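Local coordinates for protein type I polyketide synthase PikAII (PDB 3QP9) that probably epimerises the alpha-substituent of a carrier-bound beta-ketoacyl intermediate, as a reduction-incompetent C2-type ketoreductase of a modular polyketide synthase, at residues D88-R91 and L92-T95; D476-G480 and H481-A485; D206-T209 and T210-G214; G455-L458 and R459-L463. All blocks are in the same frame, centred on the assembly; numbering follows the deposited sequence.

Contact 1: D88-R91 and L92-T95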
loop_
_atom_site.group_PDB
_atom_site.type_symbol
_atom_site.label_atom_id
_atom_site.label_comp_id
_atom_site.label_asym_id
_atom_site.label_seq_id
_atom_site.Cartn_x
_atom_site.Cartn_y
_atom_site.Cartn_z
ATOM N N ASP A 88 -25.134 -2.303 -3.611
ATOM C CA ASP A 88 -25.227 -2.268 -2.150
ATOM C C ASP A 88 -24.655 -3.553 -1.496
ATOM O O ASP A 88 -24.642 -4.642 -2.104
ATOM C CB ASP A 88 -26.719 -2.107 -1.758
ATOM C CG ASP A 88 -26.905 -1.708 -0.310
ATOM O OD1 ASP A 88 -26.845 -0.500 -0.023
ATOM O OD2 ASP A 88 -27.105 -2.595 0.546
ATOM N N ARG A 89 -24.215 -3.419 -0.249
ATOM C CA ARG A 89 -23.794 -4.548 0.519
ATOM C C ARG A 89 -24.967 -5.540 0.667
ATOM O O ARG A 89 -24.858 -6.716 0.293
ATOM C CB ARG A 89 -23.090 -4.094 1.820
ATOM C CG ARG A 89 -23.811 -4.157 3.127
ATOM C CD ARG A 89 -22.968 -4.931 4.146
ATOM N NE ARG A 89 -22.270 -4.127 5.138
ATOM C CZ ARG A 89 -21.944 -4.564 6.354
ATOM N NH1 ARG A 89 -22.293 -5.777 6.755
ATOM N NH2 ARG A 89 -21.277 -3.777 7.199
ATOM N N GLN A 90 -26.119 -5.040 1.105
ATOM C CA GLN A 90 -27.282 -5.907 1.251
ATOM C C GLN A 90 -27.638 -6.706 -0.010
ATOM O O GLN A 90 -27.922 -7.894 0.098
ATOM C CB GLN A 90 -28.458 -5.165 1.888
ATOM C CG GLN A 90 -28.404 -5.198 3.448
ATOM C CD GLN A 90 -26.959 -5.251 4.074
ATOM O OE1 GLN A 90 -26.514 -4.291 4.721
ATOM N NE2 GLN A 90 -26.258 -6.387 3.901
ATOM N N ARG A 91 -27.561 -6.092 -1.194
ATOM C CA ARG A 91 -27.772 -6.840 -2.446
ATOM C C ARG A 91 -26.770 -7.976 -2.623
ATOM O O ARG A 91 -27.152 -9.079 -3.029
ATOM C CB ARG A 91 -27.725 -5.915 -3.659
ATOM C CG ARG A 91 -28.621 -4.693 -3.524
ATOM C CD ARG A 91 -30.058 -5.008 -3.936
ATOM N NE ARG A 91 -30.878 -3.820 -4.193
ATOM C CZ ARG A 91 -30.631 -2.882 -5.121
ATOM N NH1 ARG A 91 -29.545 -2.943 -5.893
ATOM N NH2 ARG A 91 -31.470 -1.852 -5.276
ATOM N N LEU A 92 -25.484 -7.705 -2.313
ATOM C CA LEU A 92 -24.444 -8.717 -2.478
ATOM C C LEU A 92 -24.638 -9.852 -1.472
ATOM O O LEU A 92 -24.443 -10.996 -1.824
ATOM C CB LEU A 92 -23.037 -8.128 -2.310
ATOM C CG LEU A 92 -21.934 -8.539 -3.300
ATOM C CD1 LEU A 92 -20.543 -7.929 -2.918
ATOM C CD2 LEU A 92 -21.805 -10.004 -3.496
ATOM N N ALA A 93 -24.973 -9.514 -0.224
ATOM C CA ALA A 93 -25.221 -10.532 0.814
ATOM C C ALA A 93 -26.397 -11.462 0.422
ATOM O O ALA A 93 -26.350 -12.668 0.664
ATOM C CB ALA A 93 -25.476 -9.879 2.204
ATOM N N ALA A 94 -27.423 -10.896 -0.206
ATOM C CA ALA A 94 -28.614 -11.684 -0.674
ATOM C C ALA A 94 -28.114 -12.630 -1.744
ATOM O O ALA A 94 -28.431 -13.808 -1.769
ATOM C CB ALA A 94 -29.616 -10.757 -1.277
ATOM N N THR A 95 -27.251 -12.097 -2.608
ATOM C CA THR A 95 -26.738 -12.857 -3.725
ATOM C C THR A 95 -25.911 -14.009 -3.206
ATOM O O THR A 95 -26.047 -15.124 -3.694
ATOM C CB THR A 95 -25.849 -11.957 -4.646
ATOM O OG1 THR A 95 -26.680 -10.934 -5.181
ATOM C CG2 THR A 95 -25.209 -12.746 -5.775
#
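Arg91 O is gripped twice by Thr95, through Thr95 N at 3.0 Å and through Thr95 OG1 at 2.9 Å, the two donors coming from opposite faces of the carbonyl plane. The hydroxyl can fold back onto the preceding turn because OG1 stands beside its own backbone N, opposite the carbonyl carbon (chi1 -63°), while CG2 takes the position opposite the N. The neighbouring bonds are ordinary helical ones: Ala93 N reaches Arg89 O at 2.8 Å, and Leu92 N closes the first turn on Asp88 O at 3.2 Å. Side-chain contact is slight, the amide nitrogen Gln90 NE2 lying 4.0 Å from the methyl Ala93 CB.

Behind this turn stands its cap. Asp88 is the N-cap of the helix, and its OD2 accepts from Gln90 N at 2.7 Å, on the anti side of the carboxylate and 28° out of its plane. The bond is bent, with an N-H...O angle of 133°, yet it satisfies an amide in the first turn that has no earlier helical carbonyl to use. The polar ends of Arg89 and Gln90 both turn to Asp144, the first in a salt bridge and the second in a hydrogen bond. Helix 89-102, which follows strand 77-83, thus lies against helix 130-144 through Arg89 on Thr137 and Gln140, Leu92 on Ala141 and Ala93 on Asp144.

Contact 2: D476-G480 and H481-A485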
loop_
_atom_site.group_PDB
_atom_site.type_symbol
_atom_site.label_atom_id
_atom_site.label_comp_id
_atom_site.label_asym_id
_atom_site.label_seq_id
_atom_site.Cartn_x
_atom_site.Cartn_y
_atom_site.Cartn_z
ATOM N N ASP A 476 17.613 10.335 4.671
ATOM C CA ASP A 476 18.745 10.738 3.845
ATOM C C ASP A 476 19.640 9.526 3.408
ATOM O O ASP A 476 20.113 9.495 2.238
ATOM C CB ASP A 476 19.591 11.771 4.625
ATOM C CG ASP A 476 20.794 12.247 3.818
ATOM O OD1 ASP A 476 21.906 11.810 4.109
ATOM O OD2 ASP A 476 20.618 12.946 2.810
ATOM N N THR A 477 19.987 8.636 4.360
ATOM C CA THR A 477 20.775 7.438 4.027
ATOM C C THR A 477 20.074 6.646 2.901
ATOM O O THR A 477 20.730 6.305 1.879
ATOM C CB THR A 477 20.990 6.618 5.301
ATOM O OG1 THR A 477 21.745 7.430 6.214
ATOM C CG2 THR A 477 21.760 5.324 5.068
ATOM N N ALA A 478 18.754 6.425 3.024
ATOM C CA ALA A 478 18.037 5.672 2.013
ATOM C C ALA A 478 18.046 6.339 0.681
ATOM O O ALA A 478 18.243 5.638 -0.327
ATOM C CB ALA A 478 16.504 5.394 2.432
ATOM N N LEU A 479 17.797 7.668 0.625
ATOM C CA LEU A 479 17.628 8.345 -0.702
ATOM C C LEU A 479 19.027 8.341 -1.275
ATOM O O LEU A 479 19.242 8.200 -2.461
ATOM C CB LEU A 479 17.116 9.802 -0.562
ATOM C CG LEU A 479 15.696 9.826 0.016
ATOM C CD1 LEU A 479 15.309 11.300 0.295
ATOM C CD2 LEU A 479 14.645 9.086 -0.957
ATOM N N GLY A 480 19.995 8.500 -0.373
ATOM C CA GLY A 480 21.393 8.654 -0.809
ATOM C C GLY A 480 21.922 7.316 -1.345
ATOM O O GLY A 480 22.834 7.267 -2.212
ATOM N N HIS A 481 21.370 6.222 -0.825
ATOM C CA HIS A 481 21.790 4.937 -1.267
ATOM C C HIS A 481 21.041 4.347 -2.464
ATOM O O HIS A 481 21.430 3.326 -2.973
ATOM C CB HIS A 481 22.053 4.034 -0.069
ATOM C CG HIS A 481 23.373 4.360 0.583
ATOM N ND1 HIS A 481 23.571 5.484 1.376
ATOM C CD2 HIS A 481 24.587 3.773 0.470
ATOM C CE1 HIS A 481 24.829 5.520 1.780
ATOM N NE2 HIS A 481 25.468 4.508 1.227
ATOM N N GLY A 482 20.084 5.107 -3.003
ATOM C CA GLY A 482 19.360 4.758 -4.202
ATOM C C GLY A 482 18.114 3.930 -3.901
ATOM O O GLY A 482 17.553 3.376 -4.798
ATOM N N ASP A 483 17.694 3.813 -2.638
ATOM C CA ASP A 483 16.469 3.074 -2.306
ATOM C C ASP A 483 15.255 3.641 -3.015
ATOM O O ASP A 483 15.058 4.899 -3.061
ATOM C CB ASP A 483 16.221 3.169 -0.809
ATOM C CG ASP A 483 17.147 2.257 0.010
ATOM O OD1 ASP A 483 17.675 1.299 -0.544
ATOM O OD2 ASP A 483 17.358 2.489 1.200
ATOM N N THR A 484 14.424 2.723 -3.493
ATOM C CA THR A 484 13.166 2.985 -4.168
ATOM C C THR A 484 11.981 2.573 -3.276
ATOM O O THR A 484 10.960 3.223 -3.295
ATOM C CB THR A 484 13.162 2.416 -5.632
ATOM O OG1 THR A 484 12.029 2.934 -6.357
ATOM C CG2 THR A 484 13.041 0.999 -5.639
ATOM N N ALA A 485 12.131 1.564 -2.414
ATOM C CA ALA A 485 11.034 1.146 -1.538
ATOM C C ALA A 485 11.799 0.616 -0.320
ATOM O O ALA A 485 12.613 -0.312 -0.461
ATOM C CB ALA A 485 10.197 0.071 -2.221
#
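A Schellman motif ends helix 468-481 here, with Gly482 as the residue that leaves the helical path at positive phi (89°), a backbone conformation that suits glycine. Two bonds tie the departing chain to the last turn: Asp483 N to Ala478 O at 3.0 Å, close to the line of the carbonyl, and Gly482 N to Leu479 O at 3.3 Å, this donor lying well above the carbonyl plane and away from the lone pairs.

His481 uses both its backbone and its ring on one acceptor. Its N donates to Thr477 O at 2.8 Å, and ND1 donates to the same oxygen at 3.0 Å. Thr477 O meets the imidazole at its edge, only 11° out of the ring plane, so the ring is held folded back beside the helix, which restrains its rotation; the bond also implies that ND1 carries a proton. Thr477 CG2 lies near the same nitrogen, the two side chains crossing at a slant.

On the exit side, Asp483 packs its carboxylate against the methyl of Ala478, Asp483 OD2 coming within 3.3 Å of Ala478 CB. Asp483 CG lies beside its backbone N (chi1 -76°), which brings OD2 to that methyl; OD2 there also meets Arg29 in a salt bridge. Gly482 and the two returning amides make a glycine-based helix C-cap, to which the His481 ring bond is an addition; such a cap is a common way to turn a chain from a helix into a strand, here strand 485-488.

Contact 3: D206-T209 and T210-G214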
loop_
_atom_site.group_PDB
_atom_site.type_symbol
_atom_site.label_atom_id
_atom_site.label_comp_id
_atom_site.label_asym_id
_atom_site.label_seq_id
_atom_site.Cartn_x
_atom_site.Cartn_y
_atom_site.Cartn_z
ATOM N N ASP A 206 -3.305 -22.120 -13.447
ATOM C CA ASP A 206 -2.989 -23.406 -12.868
ATOM C C ASP A 206 -2.178 -23.295 -11.569
ATOM O O ASP A 206 -2.492 -23.986 -10.602
ATOM C CB ASP A 206 -2.277 -24.297 -13.899
ATOM C CG ASP A 206 -3.267 -24.824 -15.025
ATOM O OD1 ASP A 206 -4.522 -24.752 -14.807
ATOM O OD2 ASP A 206 -2.790 -25.302 -16.114
ATOM N N ARG A 207 -1.132 -22.457 -11.538
ATOM C CA ARG A 207 -0.439 -22.260 -10.279
ATOM C C ARG A 207 -1.295 -21.572 -9.252
ATOM O O ARG A 207 -1.170 -21.877 -8.055
ATOM C CB ARG A 207 0.858 -21.497 -10.453
ATOM C CG ARG A 207 1.951 -22.379 -11.236
ATOM C CD ARG A 207 3.228 -21.515 -11.468
ATOM N NE ARG A 207 4.263 -22.364 -12.056
ATOM C CZ ARG A 207 4.759 -22.222 -13.277
ATOM N NH1 ARG A 207 4.359 -21.217 -14.073
ATOM N NH2 ARG A 207 5.669 -23.079 -13.689
ATOM N N MET A 208 -2.082 -20.582 -9.671
ATOM C CA MET A 208 -3.126 -20.038 -8.746
ATOM C C MET A 208 -3.891 -21.108 -7.977
ATOM O O MET A 208 -3.990 -21.062 -6.706
ATOM C CB MET A 208 -4.025 -19.038 -9.431
ATOM C CG MET A 208 -5.117 -18.426 -8.513
ATOM S SD MET A 208 -6.353 -17.616 -9.553
ATOM C CE MET A 208 -7.045 -19.067 -10.361
ATOM N N THR A 209 -4.389 -22.120 -8.703
ATOM C CA THR A 209 -5.145 -23.211 -8.050
ATOM C C THR A 209 -4.320 -24.029 -7.053
ATOM O O THR A 209 -4.852 -24.413 -6.060
ATOM C CB THR A 209 -5.916 -24.134 -9.052
ATOM O OG1 THR A 209 -4.980 -24.822 -9.869
ATOM C CG2 THR A 209 -6.749 -23.321 -9.960
ATOM N N THR A 210 -2.989 -24.196 -7.251
ATOM C CA THR A 210 -2.169 -24.835 -6.213
ATOM C C THR A 210 -2.172 -23.999 -4.938
ATOM O O THR A 210 -2.163 -24.562 -3.804
ATOM C CB THR A 210 -0.744 -25.009 -6.682
ATOM O OG1 THR A 210 -0.766 -25.883 -7.826
ATOM C CG2 THR A 210 0.129 -25.589 -5.525
ATOM N N VAL A 211 -2.210 -22.674 -5.091
ATOM C CA VAL A 211 -2.293 -21.799 -3.877
ATOM C C VAL A 211 -3.660 -21.924 -3.174
ATOM O O VAL A 211 -3.734 -22.101 -1.930
ATOM C CB VAL A 211 -2.016 -20.314 -4.209
ATOM C CG1 VAL A 211 -2.210 -19.426 -2.902
ATOM C CG2 VAL A 211 -0.635 -20.155 -4.901
ATOM N N LEU A 212 -4.733 -21.894 -3.944
ATOM C CA LEU A 212 -6.073 -22.025 -3.344
ATOM C C LEU A 212 -6.251 -23.332 -2.605
ATOM O O LEU A 212 -7.076 -23.429 -1.666
ATOM C CB LEU A 212 -7.151 -21.968 -4.412
ATOM C CG LEU A 212 -7.023 -20.682 -5.162
ATOM C CD1 LEU A 212 -7.926 -20.664 -6.391
ATOM C CD2 LEU A 212 -7.323 -19.503 -4.169
ATOM N N ALA A 213 -5.523 -24.363 -3.031
ATOM C CA ALA A 213 -5.669 -25.653 -2.379
ATOM C C ALA A 213 -5.157 -25.680 -0.922
ATOM O O ALA A 213 -5.414 -26.630 -0.207
ATOM C CB ALA A 213 -5.064 -26.801 -3.245
ATOM N N GLY A 214 -4.427 -24.635 -0.498
ATOM C CA GLY A 214 -4.000 -24.511 0.886
ATOM C C GLY A 214 -2.776 -25.309 1.247
ATOM O O GLY A 214 -2.415 -25.347 2.399
#
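Met208 and Leu212 form the tightly packed side of this last stretch of helix 202-212. Met208 CG comes to 4.2 Å from Leu212 CD1, the two chains slanting across each other, and Leu212 CG also rests 3.4 Å from Met208 O. That oxygen takes Leu212 N at 3.0 Å, with the donor in the carbonyl plane, and receives a second, weak bond from Val211 N. Met208 starts with CG opposite its backbone N (chi1 -179°) and runs on extended until the bend at chi3 (67°) turns the methyl CE back, so that CG and CE both lie near Leu212 CD1. Val211 adds CG2, 3.6 Å from Arg207 O.

Thr209 is buried as well, and its hydroxyl is provided for within the helix: Thr209 OG1 donates to Asp206 O at 2.7 Å. OG1 sits between the backbone N and the carbonyl carbon (chi1 65°), which points it at the turn before. The backbone bond to Asp206 O, from Thr210 N, is weak and 3.4 Å long, and the hydroxyl is the closer donor.

The other side is looser. Asp206, Arg207, Thr210 and Ala213 are all partly exposed. The extended Arg207 chain leads away from the following turn, and Asp206 pairs instead with Arg202 in a salt bridge. Beyond Ala213, exposed Gly214 leaves the helix at positive phi.

Within the unit strand 190-196, helix 202-212, strand 220-224, the apolar side meets Ile194 and Leu196 of the first strand, and also Trp152 and Val154 of strand 151-156, while Thr209 and Leu212 touch Leu48.

Contact 4: G455-L458 and R459-L463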
loop_
_atom_site.group_PDB
_atom_site.type_symbol
_atom_site.label_atom_id
_atom_site.label_comp_id
_atom_site.label_asym_id
_atom_site.label_seq_id
_atom_site.Cartn_x
_atom_site.Cartn_y
_atom_site.Cartn_z
ATOM N N GLY A 455 -1.243 5.042 21.523
ATOM C CA GLY A 455 0.198 5.136 21.713
ATOM C C GLY A 455 0.754 4.071 22.623
ATOM O O GLY A 455 1.737 3.421 22.287
ATOM N N GLU A 456 0.114 3.870 23.776
ATOM C CA GLU A 456 0.551 2.829 24.715
ATOM C C GLU A 456 0.412 1.437 24.090
ATOM O O GLU A 456 1.294 0.582 24.301
ATOM C CB GLU A 456 -0.172 2.920 26.072
ATOM C CG GLU A 456 0.161 1.813 27.099
ATOM C CD GLU A 456 1.387 2.095 28.002
ATOM O OE1 GLU A 456 1.537 1.383 29.028
ATOM O OE2 GLU A 456 2.192 3.012 27.712
ATOM N N ARG A 457 -0.671 1.236 23.319
ATOM C CA ARG A 457 -0.878 -0.002 22.584
ATOM C C ARG A 457 0.324 -0.284 21.616
ATOM O O ARG A 457 0.896 -1.381 21.635
ATOM C CB ARG A 457 -2.192 0.028 21.782
ATOM C CG ARG A 457 -2.448 -1.273 20.980
ATOM C CD ARG A 457 -3.812 -1.323 20.265
ATOM N NE ARG A 457 -3.702 -0.998 18.835
ATOM C CZ ARG A 457 -3.440 -1.870 17.853
ATOM N NH1 ARG A 457 -3.269 -3.160 18.118
ATOM N NH2 ARG A 457 -3.358 -1.446 16.592
ATOM N N LEU A 458 0.710 0.731 20.858
ATOM C CA LEU A 458 1.835 0.628 19.883
ATOM C C LEU A 458 3.107 0.286 20.617
ATOM O O LEU A 458 3.893 -0.580 20.225
ATOM C CB LEU A 458 1.985 1.959 19.145
ATOM C CG LEU A 458 1.089 2.237 17.930
ATOM C CD1 LEU A 458 1.948 2.227 16.647
ATOM C CD2 LEU A 458 -0.101 1.231 17.752
ATOM N N ARG A 459 3.314 0.976 21.725
ATOM C CA ARG A 459 4.532 0.749 22.488
ATOM C C ARG A 459 4.591 -0.660 23.034
ATOM O O ARG A 459 5.652 -1.283 23.010
ATOM C CB ARG A 459 4.715 1.811 23.585
ATOM C CG ARG A 459 5.181 3.126 22.938
ATOM C CD ARG A 459 5.589 4.178 23.947
ATOM N NE ARG A 459 4.401 4.710 24.584
ATOM C CZ ARG A 459 3.609 5.631 24.041
ATOM N NH1 ARG A 459 2.531 6.027 24.730
ATOM N NH2 ARG A 459 3.892 6.155 22.836
ATOM N N ARG A 460 3.443 -1.178 23.462
ATOM C CA ARG A 460 3.393 -2.498 24.023
ATOM C C ARG A 460 3.567 -3.575 22.955
ATOM O O ARG A 460 4.038 -4.663 23.267
ATOM C CB ARG A 460 2.049 -2.697 24.756
ATOM C CG ARG A 460 2.143 -3.393 26.127
ATOM C CD ARG A 460 0.744 -3.756 26.634
ATOM N NE ARG A 460 0.039 -4.536 25.609
ATOM C CZ ARG A 460 -1.035 -4.109 24.939
ATOM N NH1 ARG A 460 -1.559 -2.910 25.205
ATOM N NH2 ARG A 460 -1.589 -4.878 24.009
ATOM N N LEU A 461 3.096 -3.302 21.734
ATOM C CA LEU A 461 3.471 -4.059 20.532
ATOM C C LEU A 461 4.942 -3.877 20.104
ATOM O O LEU A 461 5.361 -4.394 19.094
ATOM C CB LEU A 461 2.584 -3.644 19.387
ATOM C CG LEU A 461 1.621 -4.699 18.875
ATOM C CD1 LEU A 461 0.281 -4.089 18.592
ATOM C CD2 LEU A 461 2.279 -5.253 17.592
ATOM N N GLY A 462 5.715 -3.148 20.888
ATOM C CA GLY A 462 7.125 -2.953 20.586
ATOM C C GLY A 462 7.463 -1.925 19.502
ATOM O O GLY A 462 8.555 -1.956 18.993
ATOM N N LEU A 463 6.557 -1.013 19.185
ATOM C CA LEU A 463 6.825 0.072 18.224
ATOM C C LEU A 463 7.188 1.345 19.004
ATOM O O LEU A 463 6.308 1.882 19.746
ATOM C CB LEU A 463 5.632 0.327 17.278
ATOM C CG LEU A 463 5.297 -0.743 16.211
ATOM C CD1 LEU A 463 4.085 -0.339 15.470
ATOM C CD2 LEU A 463 6.417 -0.845 15.163
#
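Gly455 O lies over the centre of the Arg459 guanidinium, 3.4 Å above its plane, while the same oxygen accepts Arg459 N at 3.0 Å. The arginine bends at chi3 (-73°), which lays its flat end back over the Gly455-Glu456 peptide, with NH1 close to the bare backbone of the glycine. Outside the segments, Arg459 NH2 also donates to Thr450 O, a second hold on the group.

Glu456 O accepts Arg460 N in the regular helical way. Its carboxylate stays beyond salt-bridge range of the arginine, Glu456 OE2 lying 4.2 Å from Arg459 NE with the two flat groups turned 66° apart, so any attraction is probably modest.

From here the chain runs into the Schellman motif that ends helix 453-460. Arg457 O takes Leu461 N at 2.9 Å. The two side chains run side by side in the same direction, and the guanidinium nitrogen Arg457 NH1 reaches 3.7 Å from the methyl Leu461 CD1.

Leu458 O receives the returning chain of the motif: Leu463 N donates to it at 2.9 Å, and Gly462 N to Arg459 O at 2.8 Å, with Gly462 at a positive phi (78°) that suits glycine. The turn brings Leu463 back against Leu458: Leu463 CD1 meets Leu458 CD1 at 3.5 Å, the chains slanting past each other. Leu458 also touches Pro443, and buried Leu463 packs on Trp407 and Val491.

All four are local contacts along or at the end of a helix. Contact 1, at the surface, is a helix start capped by an aspartate; contacts 2, 3 and 4, partly buried, lie at helix ends. Contacts 2 and 4 are closed by a Schellman glycine, on helices that follow each other in the chain, centres 27 Å apart; contact 3 ends helix 202-212 and presses apolar side chains onto strands. Contact 1 meets another helix through a salt bridge and an amide hydrogen bond to Asp144, beside a small apolar contact. Contact 2 adds an imidazole bond to its helix end, contact 4 a leucine pair. Contacts 1 and 2 lie on opposite sides of the chain's centre, and none touches another.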